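Local coordinates for protein titin (Homo sapiens, PDB 2J8H) that forms part of the giant elastic protein of muscle, here two rigidly joined immunoglobulin domains of its A-band region, at residues Q19-V25 and Q63-V69; R12-Y18 and A92-V98. All coordinates share one frame; numbering follows the deposited sequence.

Contact 1 of 2, residues Q19-V25 and Q63-V69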
ATOM      1  N   GLN A  19      -8.927   1.424   1.136  1.00 50.36           N
ATOM      2  CA  GLN A  19      -7.905   0.668   0.375  1.00 51.01           C
ATOM      3  C   GLN A  19      -7.319  -0.579   1.074  1.00 50.94           C
ATOM      4  O   GLN A  19      -6.510  -1.286   0.484  1.00 52.16           O
ATOM      5  CB  GLN A  19      -6.798   1.592  -0.167  1.00 51.58           C
ATOM      6  CG  GLN A  19      -7.324   2.563  -1.259  1.00 52.42           C
ATOM      7  CD  GLN A  19      -6.300   3.577  -1.762  1.00 53.40           C
ATOM      8  OE1 GLN A  19      -5.165   3.662  -1.268  1.00 57.84           O
ATOM      9  NE2 GLN A  19      -6.713   4.383  -2.739  1.00 54.66           N
ATOM     10  N   SER A  20      -7.721  -0.855   2.311  1.00 50.30           N
ATOM     11  CA  SER A  20      -7.400  -2.120   2.960  1.00 49.76           C
ATOM     12  C   SER A  20      -8.416  -3.173   2.552  1.00 49.69           C
ATOM     13  O   SER A  20      -9.420  -2.864   1.912  1.00 49.62           O
ATOM     14  CB  SER A  20      -7.394  -1.973   4.478  1.00 49.43           C
ATOM     15  OG  SER A  20      -6.280  -1.202   4.896  1.00 49.80           O
ATOM     16  N   ASN A  21      -8.133  -4.422   2.906  1.00 49.28           N
ATOM     17  CA  ASN A  21      -9.029  -5.510   2.651  1.00 49.14           C
ATOM     18  C   ASN A  21      -9.893  -5.646   3.887  1.00 48.76           C
ATOM     19  O   ASN A  21      -9.405  -5.511   5.004  1.00 49.60           O
ATOM     20  CB  ASN A  21      -8.263  -6.807   2.376  1.00 49.33           C
ATOM     21  CG  ASN A  21      -7.474  -6.760   1.075  1.00 51.84           C
ATOM     22  OD1 ASN A  21      -7.457  -5.749   0.366  1.00 53.92           O
ATOM     23  ND2 ASN A  21      -6.793  -7.858   0.768  1.00 55.35           N
ATOM     24  N   ALA A  22     -11.184  -5.861   3.691  1.00 47.54           N
ATOM     25  CA  ALA A  22     -12.079  -6.137   4.783  1.00 47.25           C
ATOM     26  C   ALA A  22     -12.337  -7.639   4.736  1.00 47.52           C
ATOM     27  O   ALA A  22     -12.600  -8.187   3.665  1.00 46.92           O
ATOM     28  CB  ALA A  22     -13.368  -5.362   4.617  1.00 46.69           C
ATOM     29  N   THR A  23     -12.234  -8.300   5.889  1.00 47.25           N
ATOM     30  CA  THR A  23     -12.491  -9.731   5.989  1.00 46.94           C
ATOM     31  C   THR A  23     -13.578  -9.948   6.993  1.00 47.05           C
ATOM     32  O   THR A  23     -13.447  -9.567   8.147  1.00 46.36           O
ATOM     33  CB  THR A  23     -11.237 -10.487   6.423  1.00 47.05           C
ATOM     34  OG1 THR A  23     -10.197 -10.190   5.491  1.00 45.03           O
ATOM     35  CG2 THR A  23     -11.499 -12.004   6.456  1.00 46.18           C
ATOM     36  N   LEU A  24     -14.652 -10.568   6.538  1.00 47.28           N
ATOM     37  CA  LEU A  24     -15.793 -10.880   7.373  1.00 48.16           C
ATOM     38  C   LEU A  24     -15.696 -12.367   7.623  1.00 48.05           C
ATOM     39  O   LEU A  24     -15.540 -13.131   6.668  1.00 48.21           O
ATOM     40  CB  LEU A  24     -17.073 -10.585   6.615  1.00 48.20           C
ATOM     41  CG  LEU A  24     -17.450  -9.126   6.370  1.00 50.47           C
ATOM     42  CD1 LEU A  24     -16.504  -8.372   5.489  1.00 53.44           C
ATOM     43  CD2 LEU A  24     -18.767  -9.126   5.698  1.00 50.88           C
ATOM     44  N   VAL A  25     -15.762 -12.773   8.887  1.00 47.60           N
ATOM     45  CA  VAL A  25     -15.486 -14.138   9.281  1.00 48.23           C
ATOM     46  C   VAL A  25     -16.624 -14.589  10.164  1.00 48.12           C
ATOM     47  O   VAL A  25     -17.135 -13.804  10.976  1.00 48.73           O
ATOM     48  CB  VAL A  25     -14.187 -14.266  10.139  1.00 49.11           C
ATOM     49  CG1 VAL A  25     -13.791 -15.748  10.249  1.00 50.18           C
ATOM     50  CG2 VAL A  25     -13.029 -13.436   9.580  1.00 51.12           C
ATOM     51  N   GLN A  63     -15.190 -17.159   5.470  1.00 46.00           N
ATOM     52  CA  GLN A  63     -14.838 -15.761   5.413  1.00 46.18           C
ATOM     53  C   GLN A  63     -14.952 -15.205   4.005  1.00 46.07           C
ATOM     54  O   GLN A  63     -14.809 -15.916   3.008  1.00 45.45           O
ATOM     55  CB  GLN A  63     -13.478 -15.482   6.090  1.00 46.47           C
ATOM     56  CG  GLN A  63     -12.271 -15.787   5.296  1.00 46.78           C
ATOM     57  CD  GLN A  63     -10.954 -15.621   6.031  1.00 46.50           C
ATOM     58  OE1 GLN A  63     -10.908 -15.290   7.210  1.00 48.66           O
ATOM     59  NE2 GLN A  63      -9.866 -15.933   5.340  1.00 45.73           N
ATOM     60  N   LEU A  64     -15.281 -13.924   3.958  1.00 45.66           N
ATOM     61  CA  LEU A  64     -15.348 -13.185   2.733  1.00 45.35           C
ATOM     62  C   LEU A  64     -14.294 -12.107   2.829  1.00 45.46           C
ATOM     63  O   LEU A  64     -14.261 -11.354   3.805  1.00 46.45           O
ATOM     64  CB  LEU A  64     -16.722 -12.551   2.600  1.00 45.24           C
ATOM     65  CG  LEU A  64     -16.902 -11.520   1.461  1.00 45.12           C
ATOM     66  CD1 LEU A  64     -16.863 -12.194   0.110  1.00 44.12           C
ATOM     67  CD2 LEU A  64     -18.239 -10.767   1.679  1.00 46.16           C
ATOM     68  N   ILE A  65     -13.436 -12.024   1.826  1.00 45.21           N
ATOM     69  CA  ILE A  65     -12.468 -10.963   1.734  1.00 45.39           C
ATOM     70  C   ILE A  65     -12.894 -10.000   0.635  1.00 45.77           C
ATOM     71  O   ILE A  65     -13.045 -10.392  -0.519  1.00 44.68           O
ATOM     72  CB  ILE A  65     -11.047 -11.492   1.418  1.00 45.30           C
ATOM     73  CG1 ILE A  65     -10.674 -12.639   2.377  1.00 45.75           C
ATOM     74  CG2 ILE A  65     -10.001 -10.339   1.503  1.00 44.83           C
ATOM     75  CD1 ILE A  65      -9.422 -13.434   1.965  1.00 46.08           C
ATOM     76  N   ILE A  66     -13.076  -8.730   1.018  1.00 45.80           N
ATOM     77  CA  ILE A  66     -13.396  -7.649   0.092  1.00 45.70           C
ATOM     78  C   ILE A  66     -12.145  -6.837  -0.042  1.00 45.88           C
ATOM     79  O   ILE A  66     -11.710  -6.235   0.923  1.00 45.23           O
ATOM     80  CB  ILE A  66     -14.515  -6.739   0.630  1.00 45.86           C
ATOM     81  CG1 ILE A  66     -15.711  -7.587   1.061  1.00 45.58           C
ATOM     82  CG2 ILE A  66     -14.922  -5.696  -0.399  1.00 44.99           C
ATOM     83  CD1 ILE A  66     -16.757  -6.822   1.838  1.00 47.59           C
ATOM     84  N   ALA A  67     -11.590  -6.804  -1.247  1.00 45.94           N
ATOM     85  CA  ALA A  67     -10.321  -6.168  -1.469  1.00 46.62           C
ATOM     86  C   ALA A  67     -10.468  -4.678  -1.565  1.00 47.56           C
ATOM     87  O   ALA A  67     -11.456  -4.161  -2.123  1.00 47.55           O
ATOM     88  CB  ALA A  67      -9.670  -6.698  -2.742  1.00 46.38           C
ATOM     89  N   SER A  68      -9.456  -3.981  -1.046  1.00 48.22           N
ATOM     90  CA  SER A  68      -9.270  -2.591  -1.366  1.00 48.93           C
ATOM     91  C   SER A  68     -10.560  -1.810  -1.230  1.00 47.87           C
ATOM     92  O   SER A  68     -11.136  -1.327  -2.220  1.00 47.12           O
ATOM     93  CB  SER A  68      -8.708  -2.469  -2.784  1.00 50.23           C
ATOM     94  OG  SER A  68      -7.391  -3.010  -2.829  1.00 53.36           O
ATOM     95  N   VAL A  69     -11.027  -1.711   0.009  1.00 47.03           N
ATOM     96  CA  VAL A  69     -12.345  -1.169   0.251  1.00 46.57           C
ATOM     97  C   VAL A  69     -12.439   0.314  -0.064  1.00 46.97           C
ATOM     98  O   VAL A  69     -11.505   1.074   0.179  1.00 47.09           O
ATOM     99  CB  VAL A  69     -12.867  -1.491   1.672  1.00 46.73           C
ATOM    100  CG1 VAL A  69     -13.050  -2.967   1.800  1.00 45.45           C
ATOM    101  CG2 VAL A  69     -11.943  -0.950   2.763  1.00 47.07           C
TER
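Ala22 and Leu24 pair with Ile66 and Leu64 in an antiparallel ladder, each pair joined by two backbone hydrogen bonds; Ile66 N lies 2.7 Å from Ala22 O. Past the end of the regular strands the pairing persists through Val69, whose N reaches Ser20 O and whose O receives Gln19 N at 2.8 Å. One side chain also joins the polar set. Asn21 has CG anti to its carbonyl carbon (chi1 -67°), which carries OD1 across to Ser68 N at 3.0 Å, the donor tilted 34° from the amide's carbonyl plane. An alanine here is likely to leave Ser68 N without this acceptor and the chain at Ala67 and Ser68 freer to shift.

Apolar contacts lie on the face of Ala22, Leu24, Leu64 and Ile66: Ala22 CB meets Val69 CG1 at 3.7 Å, while Leu24 CD1 comes to 4.0 Å from Ile66 CD1. On the other face Gln63 extends past Thr23, its OE1 lying 3.4 Å from Thr23 CG2. Its amide is held by Gln55 through NE2 and by Ile186 N of the second subunit through OE1.

Strand 52-57 continues the sheet beyond 61-66, and the apolar face packs on Leu14 and Val16 of strand 14-17 and on Leu94, closing one side of the immunoglobulin sandwich.

Contact 2 of 2, residues R12-Y18 and A92-V98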
ATOM      1  N   ARG A  12     -19.032  -9.980  12.585  1.00 54.27           N
ATOM      2  CA  ARG A  12     -18.771  -8.757  13.350  1.00 54.86           C
ATOM      3  C   ARG A  12     -18.896  -7.536  12.453  1.00 53.61           C
ATOM      4  O   ARG A  12     -18.414  -7.563  11.337  1.00 53.21           O
ATOM      5  CB  ARG A  12     -17.342  -8.787  13.912  1.00 55.36           C
ATOM      6  CG  ARG A  12     -17.193  -9.594  15.175  1.00 58.25           C
ATOM      7  CD  ARG A  12     -15.784  -9.462  15.780  1.00 59.98           C
ATOM      8  NE  ARG A  12     -15.374 -10.740  16.381  1.00 64.42           N
ATOM      9  CZ  ARG A  12     -15.482 -11.070  17.667  1.00 65.29           C
ATOM     10  NH1 ARG A  12     -15.960 -10.207  18.567  1.00 66.00           N
ATOM     11  NH2 ARG A  12     -15.087 -12.284  18.057  1.00 65.45           N
ATOM     12  N   ASN A  13     -19.512  -6.467  12.957  1.00 53.14           N
ATOM     13  CA  ASN A  13     -19.437  -5.161  12.306  1.00 52.78           C
ATOM     14  C   ASN A  13     -17.969  -4.761  12.178  1.00 52.45           C
ATOM     15  O   ASN A  13     -17.169  -4.984  13.109  1.00 53.29           O
ATOM     16  CB  ASN A  13     -20.191  -4.097  13.110  1.00 52.80           C
ATOM     17  CG  ASN A  13     -21.700  -4.217  12.995  1.00 52.97           C
ATOM     18  OD1 ASN A  13     -22.225  -4.925  12.129  1.00 52.62           O
ATOM     19  ND2 ASN A  13     -22.409  -3.491  13.854  1.00 51.80           N
ATOM     20  N   LEU A  14     -17.613  -4.167  11.044  1.00 51.61           N
ATOM     21  CA  LEU A  14     -16.218  -3.824  10.734  1.00 51.35           C
ATOM     22  C   LEU A  14     -16.084  -2.342  10.439  1.00 50.41           C
ATOM     23  O   LEU A  14     -16.979  -1.751   9.845  1.00 50.01           O
ATOM     24  CB  LEU A  14     -15.738  -4.534   9.466  1.00 51.63           C
ATOM     25  CG  LEU A  14     -15.606  -6.054   9.361  1.00 54.35           C
ATOM     26  CD1 LEU A  14     -15.161  -6.409   7.941  1.00 55.57           C
ATOM     27  CD2 LEU A  14     -14.604  -6.553  10.409  1.00 57.07           C
ATOM     28  N   ASN A  15     -14.940  -1.780  10.828  1.00 49.76           N
ATOM     29  CA  ASN A  15     -14.488  -0.460  10.422  1.00 49.45           C
ATOM     30  C   ASN A  15     -13.092  -0.620   9.840  1.00 48.79           C
ATOM     31  O   ASN A  15     -12.145  -0.931  10.554  1.00 48.60           O
ATOM     32  CB  ASN A  15     -14.425   0.480  11.615  1.00 49.48           C
ATOM     33  CG  ASN A  15     -15.788   0.959  12.043  1.00 51.33           C
ATOM     34  OD1 ASN A  15     -16.583   0.194  12.559  1.00 55.91           O
ATOM     35  ND2 ASN A  15     -16.063   2.234  11.831  1.00 55.07           N
ATOM     36  N   VAL A  16     -12.965  -0.392   8.546  1.00 47.74           N
ATOM     37  CA  VAL A  16     -11.739  -0.690   7.827  1.00 47.74           C
ATOM     38  C   VAL A  16     -11.266   0.566   7.130  1.00 47.35           C
ATOM     39  O   VAL A  16     -12.061   1.352   6.624  1.00 46.17           O
ATOM     40  CB  VAL A  16     -11.982  -1.827   6.804  1.00 47.33           C
ATOM     41  CG1 VAL A  16     -10.737  -2.122   5.963  1.00 47.37           C
ATOM     42  CG2 VAL A  16     -12.411  -3.061   7.539  1.00 48.16           C
ATOM     43  N   ARG A  17      -9.958   0.774   7.138  1.00 47.70           N
ATOM     44  CA  ARG A  17      -9.387   1.912   6.459  1.00 48.20           C
ATOM     45  C   ARG A  17      -9.538   1.729   4.955  1.00 48.22           C
ATOM     46  O   ARG A  17      -9.389   0.637   4.441  1.00 48.40           O
ATOM     47  CB  ARG A  17      -7.914   2.095   6.848  1.00 47.58           C
ATOM     48  CG  ARG A  17      -7.253   3.302   6.240  1.00 48.38           C
ATOM     49  CD  ARG A  17      -7.787   4.610   6.794  1.00 49.44           C
ATOM     50  NE  ARG A  17      -7.837   4.654   8.261  1.00 48.82           N
ATOM     51  CZ  ARG A  17      -6.828   4.986   9.065  1.00 50.10           C
ATOM     52  NH1 ARG A  17      -5.628   5.328   8.582  1.00 48.15           N
ATOM     53  NH2 ARG A  17      -7.029   4.989  10.382  1.00 51.07           N
ATOM     54  N   TYR A  18      -9.883   2.814   4.278  1.00 49.14           N
ATOM     55  CA  TYR A  18      -9.899   2.904   2.822  1.00 49.69           C
ATOM     56  C   TYR A  18      -8.680   2.204   2.191  1.00 49.82           C
ATOM     57  O   TYR A  18      -7.564   2.363   2.672  1.00 48.85           O
ATOM     58  CB  TYR A  18      -9.902   4.394   2.488  1.00 51.04           C
ATOM     59  CG  TYR A  18      -9.764   4.783   1.053  1.00 50.55           C
ATOM     60  CD1 TYR A  18     -10.780   4.524   0.143  1.00 52.84           C
ATOM     61  CD2 TYR A  18      -8.641   5.467   0.617  1.00 52.56           C
ATOM     62  CE1 TYR A  18     -10.668   4.902  -1.184  1.00 52.36           C
ATOM     63  CE2 TYR A  18      -8.515   5.859  -0.706  1.00 53.83           C
ATOM     64  CZ  TYR A  18      -9.544   5.563  -1.607  1.00 54.20           C
ATOM     65  OH  TYR A  18      -9.425   5.962  -2.927  1.00 54.78           O
ATOM     66  N   ALA A  92     -23.681  -7.971   9.106  1.00 48.53           N
ATOM     67  CA  ALA A  92     -22.677  -7.048   9.642  1.00 48.76           C
ATOM     68  C   ALA A  92     -22.633  -5.830   8.732  1.00 48.59           C
ATOM     69  O   ALA A  92     -22.867  -5.943   7.525  1.00 49.13           O
ATOM     70  CB  ALA A  92     -21.296  -7.713   9.675  1.00 48.94           C
ATOM     71  N   SER A  93     -22.313  -4.680   9.297  1.00 48.80           N
ATOM     72  CA  SER A  93     -22.055  -3.501   8.497  1.00 48.70           C
ATOM     73  C   SER A  93     -20.549  -3.317   8.360  1.00 48.66           C
ATOM     74  O   SER A  93     -19.783  -3.557   9.302  1.00 48.95           O
ATOM     75  CB  SER A  93     -22.653  -2.301   9.182  1.00 49.29           C
ATOM     76  OG  SER A  93     -21.917  -2.056  10.362  1.00 52.05           O
ATOM     77  N   LEU A  94     -20.133  -2.894   7.178  1.00 48.23           N
ATOM     78  CA  LEU A  94     -18.800  -2.419   6.943  1.00 48.05           C
ATOM     79  C   LEU A  94     -18.855  -0.885   6.833  1.00 47.83           C
ATOM     80  O   LEU A  94     -19.612  -0.343   6.038  1.00 47.40           O
ATOM     81  CB  LEU A  94     -18.286  -3.017   5.649  1.00 47.90           C
ATOM     82  CG  LEU A  94     -16.907  -2.551   5.177  1.00 48.88           C
ATOM     83  CD1 LEU A  94     -15.829  -2.642   6.279  1.00 49.77           C
ATOM     84  CD2 LEU A  94     -16.519  -3.355   3.951  1.00 47.98           C
ATOM     85  N   GLU A  95     -18.090  -0.185   7.658  1.00 47.69           N
ATOM     86  CA  GLU A  95     -17.922   1.228   7.495  1.00 48.24           C
ATOM     87  C   GLU A  95     -16.483   1.414   7.071  1.00 47.64           C
ATOM     88  O   GLU A  95     -15.596   0.712   7.538  1.00 46.81           O
ATOM     89  CB  GLU A  95     -18.254   1.961   8.792  1.00 48.61           C
ATOM     90  CG  GLU A  95     -19.763   2.220   8.914  1.00 51.38           C
ATOM     91  CD  GLU A  95     -20.319   2.015  10.315  1.00 52.69           C
ATOM     92  OE1 GLU A  95     -19.887   2.751  11.248  1.00 57.71           O
ATOM     93  OE2 GLU A  95     -21.228   1.142  10.464  1.00 60.72           O
ATOM     94  N   VAL A  96     -16.259   2.332   6.145  1.00 47.73           N
ATOM     95  CA  VAL A  96     -14.938   2.512   5.566  1.00 47.38           C
ATOM     96  C   VAL A  96     -14.458   3.875   5.974  1.00 47.21           C
ATOM     97  O   VAL A  96     -15.118   4.887   5.715  1.00 46.17           O
ATOM     98  CB  VAL A  96     -14.932   2.355   4.029  1.00 47.48           C
ATOM     99  CG1 VAL A  96     -13.534   2.649   3.466  1.00 45.95           C
ATOM    100  CG2 VAL A  96     -15.412   0.943   3.626  1.00 48.08           C
ATOM    101  N   GLU A  97     -13.306   3.890   6.632  1.00 47.36           N
ATOM    102  CA  GLU A  97     -12.750   5.102   7.184  1.00 47.78           C
ATOM    103  C   GLU A  97     -11.900   5.738   6.099  1.00 47.19           C
ATOM    104  O   GLU A  97     -11.014   5.094   5.533  1.00 45.44           O
ATOM    105  CB  GLU A  97     -11.869   4.810   8.407  1.00 48.31           C
ATOM    106  CG  GLU A  97     -12.438   3.773   9.395  1.00 49.42           C
ATOM    107  CD  GLU A  97     -11.418   3.357  10.452  1.00 50.35           C
ATOM    108  OE1 GLU A  97     -10.192   3.317  10.148  1.00 53.79           O
ATOM    109  OE2 GLU A  97     -11.844   3.095  11.596  1.00 53.27           O
ATOM    110  N   VAL A  98     -12.200   6.990   5.782  1.00 47.05           N
ATOM    111  CA  VAL A  98     -11.427   7.722   4.784  1.00 47.31           C
ATOM    112  C   VAL A  98     -10.996   9.015   5.452  1.00 47.63           C
ATOM    113  O   VAL A  98     -11.849   9.838   5.827  1.00 47.52           O
ATOM    114  CB  VAL A  98     -12.265   8.032   3.525  1.00 47.74           C
ATOM    115  CG1 VAL A  98     -11.401   8.705   2.465  1.00 48.37           C
ATOM    116  CG2 VAL A  98     -12.943   6.756   2.982  1.00 48.45           C
TER
HETATM  117  O   HOH W   1     -19.346  -1.016  11.002  1.00 45.58           O
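Leu94 lays its CD1 methyl against two neighbours on strand 14-17, 3.7 Å from both Leu14 CB and Val16 CG2, crossing both side chains at a slant. Further along the strands Val96 CG1 packs on Tyr18 CA, and Val98 CG2 lies 3.9 Å from Tyr18 CB.

The backbones run parallel, and their hydrogen bonds alternate: Leu14 N to Ser93 O, Glu95 N to Leu14 O, Val16 N to Glu95 O, Glu97 N to Val16 O and Tyr18 N to Glu97 O. Asn13 prolongs the ladder with its side chain, OD1 accepting Ser93 N at 2.8 Å from above the amide's carbonyl plane. A water donates to Leu14 O and also bonds Ser93 OG.

On the face of Asn15 and Glu97, Arg17 starts with CG anti to the backbone N (chi1 -177°) and then folds back, bringing the edge of its guanidinium to Glu97. The NE to OE1 distance of 3.3 Å makes a weak, salt-bridged hydrogen bond, with the two planes 29° apart. Arg17 NH1 bonds Asn21 O of the second subunit. The long ion pair therefore probably adds less to the pairing than the backbone ladder, while the arginine serves the subunit interface too.

In the fold
Contact 1 and contact 2 belong to the first immunoglobulin domain, on the facing sheets of its sandwich, with centres about 9 Å apart. Along the chain the 19-25/63-69 pair is nested within the loop closed by 12-18/92-98, and Tyr18 leads directly into Gln19, where the chain passes from one sheet to the other. The sheets meet at Leu24 CD1 and Leu14 CD1, 3.4 Å apart, and Val69 CG2 comes equally near Arg17 O. Strand 86-102, which carries contact 2, runs on toward the second domain and pairs with its strand 123-131, consistent with a rigid tandem. Both contacts also touch the second subunit.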